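Local coordinates for protein isoflavone reductase (Medicago sativa, PDB 2GAS) that reduces achiral isoflavones to chiral isoflavanones using NADPH, in the biosynthesis of pterocarpan phytoalexins such as (-)-medicarpin, at residues C82-L87 with S111-D116. Numbering follows the deposited sequence.
Sequences CAAGRL and SEFGLD
The methyl of Ala84 meets two side chains of 111-116, the hydroxyl of Ser111 and the ring of Phe113, and no direct hydrogen bond joins the two loops. Ala84 CB points at the opposing loop and lies 3.5 Å from Ser111 OG and 4.0 Å from Phe113 CD1. Ser111 carries OG anti to its backbone N (chi1 -175°), which swings the hydroxyl out over the CA of Ala84. From there Ser111 OG reaches a water at 2.9 Å; that water accepts from Gly85 N and donates to Leu87 O, so three bonds hold it and tie the serine to the turn of 82-87. The carbonyl oxygen of Cys82 takes a CA-H...O contact from Ser111 CA, 3.2 Å away, with an angle of 132° at the hydrogen. Cys82 O also lies near the ring plane of Phe113, at the edge, 3.5 Å from Phe113 CE1. Phe113 holds CG beside the backbone N and anti to the carbonyl carbon (chi1 -56°); its CE1 also approaches Ala83 CA and its CD1 Ala84 N, while Val194 and Thr198 of helix 191-202 touch the side chain too. Glu112 turns its CB away from 82-87, and its carboxylate makes a salt bridge with Arg137, a probable NADP(+)-binding residue. Glu112 O accepts a hydrogen bond from Lys133, the inferred proton acceptor, so the backbone here probably helps position that amine. The contact is buried where the loops leave the C-terminal ends of adjacent parallel strands 79-82 and 107-109, with Ala83 close to Gly15 of the inferred dinucleotide-binding loop: the strand-end loops of a Rossmann fold, where NADP(+) probably binds.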
loop_
_atom_site.group_PDB
_atom_site.type_symbol
_atom_site.label_atom_id
_atom_site.label_comp_id
_atom_site.label_asym_id
_atom_site.label_seq_id
_atom_site.Cartn_x
_atom_site.Cartn_y
_atom_site.Cartn_z
ATOM N N CYS A 82 -7.796 5.061 -5.635
ATOM C CA CYS A 82 -7.460 3.945 -6.513
ATOM C C CYS A 82 -6.629 2.956 -5.700
ATOM O O CYS A 82 -5.409 3.095 -5.579
ATOM C CB CYS A 82 -6.664 4.431 -7.722
ATOM S SG CYS A 82 -6.515 3.166 -8.988
ATOM N N ALA A 83 -7.300 1.958 -5.133
ATOM C CA ALA A 83 -6.635 0.958 -4.310
ATOM C C ALA A 83 -5.732 0.063 -5.140
ATOM O O ALA A 83 -6.136 -0.442 -6.192
ATOM C CB ALA A 83 -7.676 0.118 -3.572
ATOM N N ALA A 84 -4.507 -0.131 -4.661
ATOM C CA ALA A 84 -3.542 -0.965 -5.360
ATOM C C ALA A 84 -4.047 -2.400 -5.473
ATOM O O ALA A 84 -4.682 -2.922 -4.553
ATOM C CB ALA A 84 -2.203 -0.935 -4.637
ATOM N N GLY A 85 -3.761 -3.030 -6.607
ATOM C CA GLY A 85 -4.190 -4.400 -6.828
ATOM C C GLY A 85 -4.152 -4.800 -8.293
ATOM O O GLY A 85 -3.142 -4.605 -8.971
ATOM N N ARG A 86 -5.265 -5.346 -8.777
ATOM C CA ARG A 86 -5.393 -5.801 -10.161
ATOM C C ARG A 86 -5.283 -4.691 -11.198
ATOM O O ARG A 86 -4.782 -4.914 -12.300
ATOM C CB ARG A 86 -6.736 -6.516 -10.355
ATOM C CG ARG A 86 -6.958 -7.066 -11.760
ATOM C CD ARG A 86 -8.340 -7.700 -11.904
ATOM N NE ARG A 86 -9.404 -6.711 -12.071
ATOM C CZ ARG A 86 -9.600 -6.007 -13.183
ATOM N NH1 ARG A 86 -10.593 -5.127 -13.251
ATOM N NH2 ARG A 86 -8.808 -6.188 -14.231
ATOM N N LEU A 87 -5.763 -3.502 -10.854
ATOM C CA LEU A 87 -5.719 -2.380 -11.784
ATOM C C LEU A 87 -4.290 -2.044 -12.207
ATOM O O LEU A 87 -3.375 -2.042 -11.385
ATOM C CB LEU A 87 -6.380 -1.149 -11.152
ATOM C CG LEU A 87 -7.841 -1.319 -10.719
ATOM C CD1 LEU A 87 -8.318 -0.058 -10.011
ATOM C CD2 LEU A 87 -8.713 -1.622 -11.935
ATOM N N SER A 111 -2.812 4.964 -7.030
ATOM C CA SER A 111 -2.372 3.646 -6.586
ATOM C C SER A 111 -0.933 3.652 -6.075
ATOM O O SER A 111 -0.004 3.235 -6.767
ATOM C CB SER A 111 -2.530 2.639 -7.735
ATOM O OG SER A 111 -2.225 1.323 -7.314
ATOM N N GLU A 112 -0.767 4.132 -4.849
ATOM C CA GLU A 112 0.537 4.211 -4.210
ATOM C C GLU A 112 0.630 3.012 -3.277
ATOM O O GLU A 112 0.913 1.903 -3.720
ATOM C CB GLU A 112 0.643 5.527 -3.440
ATOM C CG GLU A 112 0.712 6.770 -4.341
ATOM C CD GLU A 112 2.112 7.025 -4.865
ATOM O OE1 GLU A 112 3.074 6.585 -4.200
ATOM O OE2 GLU A 112 2.256 7.679 -5.926
ATOM N N PHE A 113 0.386 3.242 -1.993
ATOM C CA PHE A 113 0.389 2.169 -1.005
ATOM C C PHE A 113 1.668 1.342 -0.935
ATOM O O PHE A 113 1.639 0.112 -0.804
ATOM C CB PHE A 113 -0.833 1.268 -1.243
ATOM C CG PHE A 113 -2.132 2.021 -1.231
ATOM C CD1 PHE A 113 -2.742 2.411 -2.424
ATOM C CD2 PHE A 113 -2.706 2.420 -0.022
ATOM C CE1 PHE A 113 -3.894 3.192 -2.419
ATOM C CE2 PHE A 113 -3.861 3.203 -0.010
ATOM C CZ PHE A 113 -4.456 3.592 -1.213
ATOM N N GLY A 114 2.794 2.040 -1.007
ATOM C CA GLY A 114 4.093 1.406 -0.923
ATOM C C GLY A 114 5.088 2.442 -0.449
ATOM O O GLY A 114 4.756 3.314 0.352
ATOM N N LEU A 115 6.317 2.359 -0.936
ATOM C CA LEU A 115 7.329 3.330 -0.537
ATOM C C LEU A 115 7.038 4.660 -1.226
ATOM O O LEU A 115 6.136 4.754 -2.058
ATOM C CB LEU A 115 8.729 2.844 -0.937
ATOM C CG LEU A 115 9.151 3.011 -2.403
ATOM C CD1 LEU A 115 10.586 2.550 -2.567
ATOM C CD2 LEU A 115 8.228 2.216 -3.311
ATOM N N ASP A 116 7.786 5.697 -0.868
ATOM C CA ASP A 116 7.615 6.993 -1.517
ATOM C C ASP A 116 8.419 6.870 -2.817
ATOM O O ASP A 116 9.650 6.879 -2.789
ATOM C CB ASP A 116 8.183 8.116 -0.644
ATOM C CG ASP A 116 7.986 9.480 -1.264
ATOM O OD1 ASP A 116 7.651 9.526 -2.463
ATOM O OD2 ASP A 116 8.168 10.501 -0.568
HETATM O O HOH W 1 -2.582 -1.182 -8.649
#